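PDB 4PEY: Exo-beta-1,3-glucanase, which hydrolyses laminarin and laminarioligosaccharides as a secreted exo-beta-1,3-glucanase of glycoside hydrolase family 55, releasing glucose and laminaribiose. Local coordinates for residues A[279-293]-A[302-316]. The protein carries 1 engineered substitution. Residues are numbered along the deposited sequence; the frame is centred on the assembly and turned at random.
Sequences VDQGLHLLFTPGVYH and RANTVALGLGLATII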
ATOM      1  N   VAL A 279     -21.793  -1.970 -12.714  1.00 17.21           N
ATOM      2  CA  VAL A 279     -21.653  -0.634 -12.146  1.00 16.55           C
ATOM      3  C   VAL A 279     -22.685   0.314 -12.760  1.00 17.74           C
ATOM      4  O   VAL A 279     -23.318   1.102 -12.048  1.00 18.03           O
ATOM      5  CB  VAL A 279     -20.232  -0.080 -12.353  1.00 16.43           C
ATOM      6  CG1 VAL A 279     -20.133   1.338 -11.811  1.00 18.14           C
ATOM      7  CG2 VAL A 279     -19.219  -0.986 -11.663  1.00 16.92           C
ATOM      8  N   ASP A 280     -22.879   0.220 -14.074  1.00 20.62           N
ATOM      9  CA  ASP A 280     -23.867   1.062 -14.731  0.52 22.72           C
ATOM     10  C   ASP A 280     -25.272   0.803 -14.184  1.00 22.50           C
ATOM     11  O   ASP A 280     -26.079   1.730 -14.096  1.00 25.28           O
ATOM     12  CB  ASP A 280     -23.848   0.847 -16.242  0.52 26.12           C
ATOM     13  CG  ASP A 280     -24.577   1.945 -16.990  0.52 29.00           C
ATOM     14  OD1 ASP A 280     -24.389   3.129 -16.637  0.52 29.67           O
ATOM     15  OD2 ASP A 280     -25.344   1.626 -17.918  0.52 29.99           O
ATOM     16  N   GLN A 281     -25.546  -0.440 -13.799  1.00 20.68           N
ATOM     17  CA  GLN A 281     -26.853  -0.814 -13.270  1.00 22.26           C
ATOM     18  C   GLN A 281     -26.997  -0.509 -11.780  1.00 20.83           C
ATOM     19  O   GLN A 281     -28.059  -0.735 -11.202  1.00 24.73           O
ATOM     20  CB  GLN A 281     -27.119  -2.297 -13.545  1.00 24.34           C
ATOM     21  CG  GLN A 281     -27.275  -2.600 -15.035  1.00 27.44           C
ATOM     22  CD  GLN A 281     -27.319  -4.085 -15.344  1.00 29.79           C
ATOM     23  OE1 GLN A 281     -27.579  -4.907 -14.465  1.00 31.85           O
ATOM     24  NE2 GLN A 281     -27.063  -4.434 -16.602  1.00 29.25           N
ATOM     25  N   GLY A 282     -25.937   0.009 -11.160  1.00 18.90           N
ATOM     26  CA  GLY A 282     -26.022   0.466  -9.783  1.00 18.77           C
ATOM     27  C   GLY A 282     -25.410  -0.442  -8.731  1.00 18.75           C
ATOM     28  O   GLY A 282     -25.502  -0.153  -7.535  1.00 19.08           O
ATOM     29  N   LEU A 283     -24.788  -1.536  -9.162  1.00 16.62           N
ATOM     30  CA  LEU A 283     -24.129  -2.449  -8.224  1.00 15.23           C
ATOM     31  C   LEU A 283     -22.716  -2.002  -7.879  1.00 14.46           C
ATOM     32  O   LEU A 283     -22.019  -1.400  -8.701  1.00 15.61           O
ATOM     33  CB  LEU A 283     -24.083  -3.867  -8.793  1.00 16.03           C
ATOM     34  CG  LEU A 283     -25.446  -4.525  -9.023  1.00 17.71           C
ATOM     35  CD1 LEU A 283     -25.265  -5.855  -9.727  1.00 18.33           C
ATOM     36  CD2 LEU A 283     -26.208  -4.706  -7.711  1.00 19.90           C
ATOM     37  N   HIS A 284     -22.305  -2.305  -6.654  1.00 13.57           N
ATOM     38  CA  HIS A 284     -20.910  -2.188  -6.265  1.00 14.61           C
ATOM     39  C   HIS A 284     -20.165  -3.432  -6.738  1.00 13.83           C
ATOM     40  O   HIS A 284     -20.771  -4.333  -7.323  1.00 14.63           O
ATOM     41  CB  HIS A 284     -20.802  -2.009  -4.753  1.00 14.79           C
ATOM     42  CG  HIS A 284     -21.572  -0.830  -4.239  1.00 13.71           C
ATOM     43  ND1 HIS A 284     -21.024   0.432  -4.154  1.00 14.59           N
ATOM     44  CD2 HIS A 284     -22.852  -0.717  -3.815  1.00 15.84           C
ATOM     45  CE1 HIS A 284     -21.930   1.269  -3.680  1.00 15.17           C
ATOM     46  NE2 HIS A 284     -23.050   0.600  -3.471  1.00 16.08           N
ATOM     47  N   LEU A 285     -18.854  -3.472  -6.506  1.00 13.68           N
ATOM     48  CA  LEU A 285     -18.025  -4.587  -6.966  1.00 14.05           C
ATOM     49  C   LEU A 285     -17.305  -5.253  -5.805  1.00 13.17           C
ATOM     50  O   LEU A 285     -16.626  -4.582  -5.033  1.00 13.10           O
ATOM     51  CB  LEU A 285     -16.993  -4.109  -7.995  1.00 13.15           C
ATOM     52  CG  LEU A 285     -17.567  -3.524  -9.293  1.00 13.15           C
ATOM     53  CD1 LEU A 285     -16.451  -2.965 -10.164  1.00 15.15           C
ATOM     54  CD2 LEU A 285     -18.372  -4.566 -10.065  1.00 15.16           C
ATOM     55  N   LEU A 286     -17.458  -6.569  -5.688  1.00 13.30           N
ATOM     56  CA  LEU A 286     -16.688  -7.370  -4.740  1.00 13.19           C
ATOM     57  C   LEU A 286     -15.867  -8.385  -5.514  1.00 13.51           C
ATOM     58  O   LEU A 286     -16.429  -9.341  -6.058  1.00 14.71           O
ATOM     59  CB  LEU A 286     -17.606  -8.085  -3.740  1.00 14.85           C
ATOM     60  CG  LEU A 286     -16.887  -8.866  -2.634  1.00 14.53           C
ATOM     61  CD1 LEU A 286     -16.195  -7.907  -1.671  1.00 15.99           C
ATOM     62  CD2 LEU A 286     -17.857  -9.780  -1.893  1.00 17.56           C
ATOM     63  N   PHE A 287     -14.550  -8.174  -5.585  1.00 13.34           N
ATOM     64  CA  PHE A 287     -13.681  -9.093  -6.309  1.00 12.38           C
ATOM     65  C   PHE A 287     -13.251 -10.232  -5.392  1.00 12.33           C
ATOM     66  O   PHE A 287     -12.466 -10.039  -4.460  1.00 14.72           O
ATOM     67  CB  PHE A 287     -12.442  -8.376  -6.876  1.00 13.62           C
ATOM     68  CG  PHE A 287     -12.748  -7.404  -7.982  1.00 12.97           C
ATOM     69  CD1 PHE A 287     -13.172  -6.117  -7.693  1.00 14.70           C
ATOM     70  CD2 PHE A 287     -12.601  -7.776  -9.314  1.00 15.28           C
ATOM     71  CE1 PHE A 287     -13.446  -5.216  -8.713  1.00 16.42           C
ATOM     72  CE2 PHE A 287     -12.882  -6.882 -10.330  1.00 14.78           C
ATOM     73  CZ  PHE A 287     -13.300  -5.603 -10.032  1.00 16.04           C
ATOM     74  N   THR A 288     -13.760 -11.427  -5.656  1.00 13.51           N
ATOM     75  CA  THR A 288     -13.344 -12.596  -4.893  1.00 13.65           C
ATOM     76  C   THR A 288     -11.903 -12.943  -5.300  1.00 13.42           C
ATOM     77  O   THR A 288     -11.437 -12.506  -6.358  1.00 13.51           O
ATOM     78  CB  THR A 288     -14.303 -13.785  -5.129  1.00 15.36           C
ATOM     79  OG1 THR A 288     -14.262 -14.191  -6.502  1.00 15.60           O
ATOM     80  CG2 THR A 288     -15.728 -13.389  -4.767  1.00 16.50           C
ATOM     81  N   PRO A 289     -11.181 -13.707  -4.461  1.00 13.31           N
ATOM     82  CA  PRO A 289      -9.756 -13.928  -4.748  1.00 13.14           C
ATOM     83  C   PRO A 289      -9.532 -14.689  -6.043  1.00 14.59           C
ATOM     84  O   PRO A 289     -10.064 -15.781  -6.236  1.00 16.01           O
ATOM     85  CB  PRO A 289      -9.271 -14.752  -3.545  1.00 13.47           C
ATOM     86  CG  PRO A 289     -10.318 -14.522  -2.472  1.00 12.46           C
ATOM     87  CD  PRO A 289     -11.600 -14.385  -3.223  1.00 13.50           C
ATOM     88  N   GLY A 290      -8.746 -14.095  -6.930  1.00 13.07           N
ATOM     89  CA  GLY A 290      -8.429 -14.721  -8.194  1.00 13.14           C
ATOM     90  C   GLY A 290      -7.681 -13.746  -9.068  1.00 12.87           C
ATOM     91  O   GLY A 290      -7.353 -12.643  -8.634  1.00 12.55           O
ATOM     92  N   VAL A 291      -7.415 -14.163 -10.297  1.00 14.96           N
ATOM     93  CA  VAL A 291      -6.720 -13.336 -11.262  1.00 14.43           C
ATOM     94  C   VAL A 291      -7.640 -13.112 -12.448  1.00 13.60           C
ATOM     95  O   VAL A 291      -8.105 -14.073 -13.082  1.00 17.33           O
ATOM     96  CB  VAL A 291      -5.396 -13.986 -11.714  1.00 14.13           C
ATOM     97  CG1 VAL A 291      -4.720 -13.144 -12.790  1.00 16.69           C
ATOM     98  CG2 VAL A 291      -4.465 -14.175 -10.523  1.00 16.66           C
ATOM     99  N   TYR A 292      -7.888 -11.841 -12.744  1.00 14.53           N
ATOM    100  CA  TYR A 292      -8.871 -11.433 -13.744  1.00 14.76           C
ATOM    101  C   TYR A 292      -8.238 -10.699 -14.921  1.00 14.35           C
ATOM    102  O   TYR A 292      -7.803  -9.567 -14.773  1.00 17.06           O
ATOM    103  CB  TYR A 292      -9.930 -10.532 -13.090  1.00 15.44           C
ATOM    104  CG  TYR A 292     -10.599 -11.181 -11.912  1.00 17.38           C
ATOM    105  CD1 TYR A 292     -10.104 -11.019 -10.617  1.00 14.95           C
ATOM    106  CD2 TYR A 292     -11.710 -11.985 -12.094  1.00 22.09           C
ATOM    107  CE1 TYR A 292     -10.717 -11.639  -9.535  1.00 16.91           C
ATOM    108  CE2 TYR A 292     -12.324 -12.602 -11.028  1.00 22.79           C
ATOM    109  CZ  TYR A 292     -11.828 -12.424  -9.750  1.00 20.87           C
ATOM    110  OH  TYR A 292     -12.459 -13.052  -8.702  1.00 23.90           O
ATOM    111  N   HIS A 293      -8.195 -11.339 -16.087  1.00 14.80           N
ATOM    112  CA  HIS A 293      -7.770 -10.654 -17.307  1.00 13.01           C
ATOM    113  C   HIS A 293      -8.932  -9.838 -17.858  1.00 15.69           C
ATOM    114  O   HIS A 293     -10.065 -10.321 -17.906  1.00 19.27           O
ATOM    115  CB  HIS A 293      -7.286 -11.651 -18.369  1.00 13.99           C
ATOM    116  CG  HIS A 293      -5.962 -12.270 -18.056  1.00 15.66           C
ATOM    117  ND1 HIS A 293      -4.781 -11.835 -18.622  1.00 15.42           N
ATOM    118  CD2 HIS A 293      -5.626 -13.282 -17.220  1.00 16.53           C
ATOM    119  CE1 HIS A 293      -3.776 -12.553 -18.151  1.00 16.33           C
ATOM    120  NE2 HIS A 293      -4.264 -13.442 -17.300  1.00 16.50           N
ATOM    121  N   ARG A 302     -19.816   5.886 -11.507  1.00 14.36           N
ATOM    122  CA  ARG A 302     -20.981   6.114 -10.666  1.00 13.70           C
ATOM    123  C   ARG A 302     -20.481   6.549  -9.297  1.00 13.91           C
ATOM    124  O   ARG A 302     -19.619   5.884  -8.713  1.00 14.12           O
ATOM    125  CB  ARG A 302     -21.829   4.854 -10.550  1.00 15.92           C
ATOM    126  CG  ARG A 302     -23.172   5.087  -9.887  1.00 17.80           C
ATOM    127  CD  ARG A 302     -23.901   3.776  -9.609  1.00 19.84           C
ATOM    128  NE  ARG A 302     -23.506   3.198  -8.322  1.00 22.26           N
ATOM    129  CZ  ARG A 302     -22.898   2.027  -8.168  1.00 21.30           C
ATOM    130  NH1 ARG A 302     -22.595   1.595  -6.954  1.00 21.88           N
ATOM    131  NH2 ARG A 302     -22.608   1.277  -9.222  1.00 21.94           N
ATOM    132  N   ALA A 303     -21.006   7.657  -8.790  1.00 14.77           N
ATOM    133  CA  ALA A 303     -20.604   8.152  -7.476  1.00 13.97           C
ATOM    134  C   ALA A 303     -20.808   7.105  -6.375  1.00 13.16           C
ATOM    135  O   ALA A 303     -21.759   6.322  -6.415  1.00 14.91           O
ATOM    136  CB  ALA A 303     -21.363   9.417  -7.138  1.00 13.71           C
ATOM    137  N   ASN A 304     -19.875   7.083  -5.421  1.00 12.15           N
ATOM    138  CA  ASN A 304     -19.962   6.247  -4.222  1.00 13.46           C
ATOM    139  C   ASN A 304     -19.808   4.748  -4.458  1.00 12.84           C
ATOM    140  O   ASN A 304     -20.069   3.945  -3.557  1.00 14.04           O
ATOM    141  CB  ASN A 304     -21.277   6.525  -3.485  1.00 15.06           C
ATOM    142  CG  ASN A 304     -21.212   7.800  -2.691  1.00 21.97           C
ATOM    143  OD1 ASN A 304     -20.222   8.050  -1.996  1.00 22.58           O
ATOM    144  ND2 ASN A 304     -22.238   8.640  -2.817  1.00 26.56           N
ATOM    145  N   THR A 305     -19.357   4.367  -5.645  1.00 12.78           N
ATOM    146  CA  THR A 305     -19.150   2.953  -5.934  1.00 12.54           C
ATOM    147  C   THR A 305     -17.989   2.401  -5.120  1.00 11.12           C
ATOM    148  O   THR A 305     -16.892   2.970  -5.134  1.00 13.29           O
ATOM    149  CB  THR A 305     -18.856   2.700  -7.428  1.00 13.54           C
ATOM    150  OG1 THR A 305     -19.916   3.221  -8.233  1.00 14.43           O
ATOM    151  CG2 THR A 305     -18.721   1.213  -7.707  1.00 14.74           C
ATOM    152  N   VAL A 306     -18.241   1.299  -4.417  1.00 11.80           N
ATOM    153  CA  VAL A 306     -17.200   0.551  -3.728  1.00 11.40           C
ATOM    154  C   VAL A 306     -16.684  -0.561  -4.640  1.00 12.82           C
ATOM    155  O   VAL A 306     -17.473  -1.323  -5.198  1.00 14.30           O
ATOM    156  CB  VAL A 306     -17.721  -0.069  -2.407  1.00 11.39           C
ATOM    157  CG1 VAL A 306     -16.644  -0.923  -1.734  1.00 13.79           C
ATOM    158  CG2 VAL A 306     -18.197   1.021  -1.456  1.00 14.32           C
ATOM    159  N   ALA A 307     -15.364  -0.649  -4.792  1.00 12.80           N
ATOM    160  CA  ALA A 307     -14.750  -1.740  -5.525  1.00 12.84           C
ATOM    161  C   ALA A 307     -13.748  -2.375  -4.577  1.00 12.27           C
ATOM    162  O   ALA A 307     -12.642  -1.861  -4.390  1.00 13.06           O
ATOM    163  CB  ALA A 307     -14.077  -1.248  -6.799  1.00 14.45           C
ATOM    164  N   LEU A 308     -14.167  -3.480  -3.964  1.00 12.67           N
ATOM    165  CA  LEU A 308     -13.449  -4.086  -2.847  1.00 11.75           C
ATOM    166  C   LEU A 308     -12.912  -5.451  -3.220  1.00 12.98           C
ATOM    167  O   LEU A 308     -13.679  -6.314  -3.648  1.00 14.57           O
ATOM    168  CB  LEU A 308     -14.381  -4.208  -1.633  1.00 13.21           C
ATOM    169  CG  LEU A 308     -13.851  -4.890  -0.363  1.00 13.78           C
ATOM    170  CD1 LEU A 308     -12.632  -4.152   0.199  1.00 15.42           C
ATOM    171  CD2 LEU A 308     -14.969  -5.009   0.686  1.00 15.03           C
ATOM    172  N   GLY A 309     -11.605  -5.654  -3.058  1.00 13.10           N
ATOM    173  CA  GLY A 309     -11.000  -6.940  -3.345  1.00 13.10           C
ATOM    174  C   GLY A 309     -10.727  -7.763  -2.096  1.00 12.83           C
ATOM    175  O   GLY A 309     -10.411  -7.219  -1.034  1.00 14.71           O
ATOM    176  N   LEU A 310     -10.856  -9.079  -2.238  1.00 11.90           N
ATOM    177  CA  LEU A 310     -10.502 -10.043  -1.203  1.00 12.66           C
ATOM    178  C   LEU A 310      -9.312 -10.872  -1.668  1.00 11.66           C
ATOM    179  O   LEU A 310      -9.158 -11.113  -2.861  1.00 11.62           O
ATOM    180  CB  LEU A 310     -11.687 -10.971  -0.892  1.00 14.55           C
ATOM    181  CG  LEU A 310     -13.030 -10.317  -0.568  1.00 14.33           C
ATOM    182  CD1 LEU A 310     -14.128 -11.371  -0.402  1.00 17.27           C
ATOM    183  CD2 LEU A 310     -12.903  -9.463   0.683  1.00 15.95           C
ATOM    184  N   GLY A 311      -8.486 -11.336  -0.731  1.00 12.00           N
ATOM    185  CA  GLY A 311      -7.431 -12.290  -1.052  1.00 12.85           C
ATOM    186  C   GLY A 311      -6.462 -11.860  -2.147  1.00 11.38           C
ATOM    187  O   GLY A 311      -6.020 -12.692  -2.950  1.00 11.75           O
ATOM    188  N   LEU A 312      -6.161 -10.562  -2.200  1.00 11.77           N
ATOM    189  CA  LEU A 312      -5.231  -9.999  -3.190  1.00 12.38           C
ATOM    190  C   LEU A 312      -5.712 -10.272  -4.623  1.00 12.13           C
ATOM    191  O   LEU A 312      -4.921 -10.567  -5.528  1.00 12.11           O
ATOM    192  CB  LEU A 312      -3.804 -10.539  -2.968  1.00 12.92           C
ATOM    193  CG  LEU A 312      -2.949  -9.740  -1.972  1.00 11.95           C
ATOM    194  CD1 LEU A 312      -2.640  -8.351  -2.527  1.00 15.84           C
ATOM    195  CD2 LEU A 312      -3.590  -9.643  -0.576  1.00 14.58           C
ATOM    196  N   ALA A 313      -7.021 -10.148  -4.811  1.00 12.23           N
ATOM    197  CA  ALA A 313      -7.636 -10.178  -6.132  1.00 11.06           C
ATOM    198  C   ALA A 313      -6.842  -9.301  -7.097  1.00 11.16           C
ATOM    199  O   ALA A 313      -6.489  -8.167  -6.778  1.00 12.42           O
ATOM    200  CB  ALA A 313      -9.090  -9.713  -6.057  1.00 11.99           C
ATOM    201  N   THR A 314      -6.567  -9.845  -8.275  1.00 10.42           N
ATOM    202  CA  THR A 314      -5.620  -9.246  -9.196  1.00 11.67           C
ATOM    203  C   THR A 314      -6.249  -9.014 -10.556  1.00 11.63           C
ATOM    204  O   THR A 314      -6.941  -9.889 -11.074  1.00 13.46           O
ATOM    205  CB  THR A 314      -4.375 -10.153  -9.338  1.00 11.65           C
ATOM    206  OG1 THR A 314      -3.719 -10.237  -8.069  1.00 11.90           O
ATOM    207  CG2 THR A 314      -3.391  -9.621 -10.387  1.00 13.23           C
ATOM    208  N   ILE A 315      -5.995  -7.837 -11.127  1.00 11.56           N
ATOM    209  CA  ILE A 315      -6.481  -7.500 -12.455  0.83 10.67           C
ATOM    210  C   ILE A 315      -5.308  -7.363 -13.419  1.00 10.97           C
ATOM    211  O   ILE A 315      -4.372  -6.611 -13.150  1.00 12.11           O
ATOM    212  CB  ILE A 315      -7.285  -6.190 -12.449  0.83 12.40           C
ATOM    213  CG1 ILE A 315      -8.475  -6.310 -11.495  0.83 15.02           C
ATOM    214  CG2 ILE A 315      -7.749  -5.845 -13.860  0.83 13.80           C
ATOM    215  CD1 ILE A 315      -9.065  -4.990 -11.087  0.83 15.08           C
ATOM    216  N   ILE A 316      -5.355  -8.101 -14.530  1.00 12.41           N
ATOM    217  CA  ILE A 316      -4.342  -7.975 -15.571  1.00 12.08           C
ATOM    218  C   ILE A 316      -4.988  -7.403 -16.825  1.00 11.78           C
ATOM    219  O   ILE A 316      -5.883  -8.026 -17.404  1.00 13.34           O
ATOM    220  CB  ILE A 316      -3.681  -9.324 -15.923  1.00 12.56           C
ATOM    221  CG1 ILE A 316      -2.909  -9.883 -14.720  1.00 12.84           C
ATOM    222  CG2 ILE A 316      -2.753  -9.172 -17.140  1.00 13.58           C
ATOM    223  CD1 ILE A 316      -2.454 -11.329 -14.930  1.00 14.69           C
TER
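Arg302 meets Val279 and Leu283 at the C-terminal end of helix 272-280, where Gly282 forms a Schellman motif. Arg302 CB lies 4.1 Å from Val279 CG1. CD passes Val279 O and Gly282 CA, and NE lies near Gly282 CA. A bend at chi3 (87°) sets the guanidinium between Gly282 O on one face and Thr305 OG1 on the other. Arg302 NH2 donates to Val279 O at 2.9 Å, on a lone pair, and to Leu283 O at 2.8 Å, from above that carbonyl plane. Val279 O also accepts from Gly282 N. NH1 sits over a face of the His284 ring, with the two planes 84° apart. The ring edge takes a nearly straight bond (176°) from Val306 N to His284 ND1, 2.9 Å long. An alanine in place of Arg302 would probably leave Leu283 O and Val279 O without the NH2 donor and the His284 ring without its NH1 neighbour. Beyond, strands 284-287 and 306-309 pair in parallel, as do 291-293 and 314-316, with the register shifted by one between them. These are successive coils of a right-handed parallel beta-helix: strand 263-266 flanks 284-287, strand 337-340 follows 314-317, Ile298 touches Phe287 and Ile315, and Ile300 touches Thr305 and Ala307.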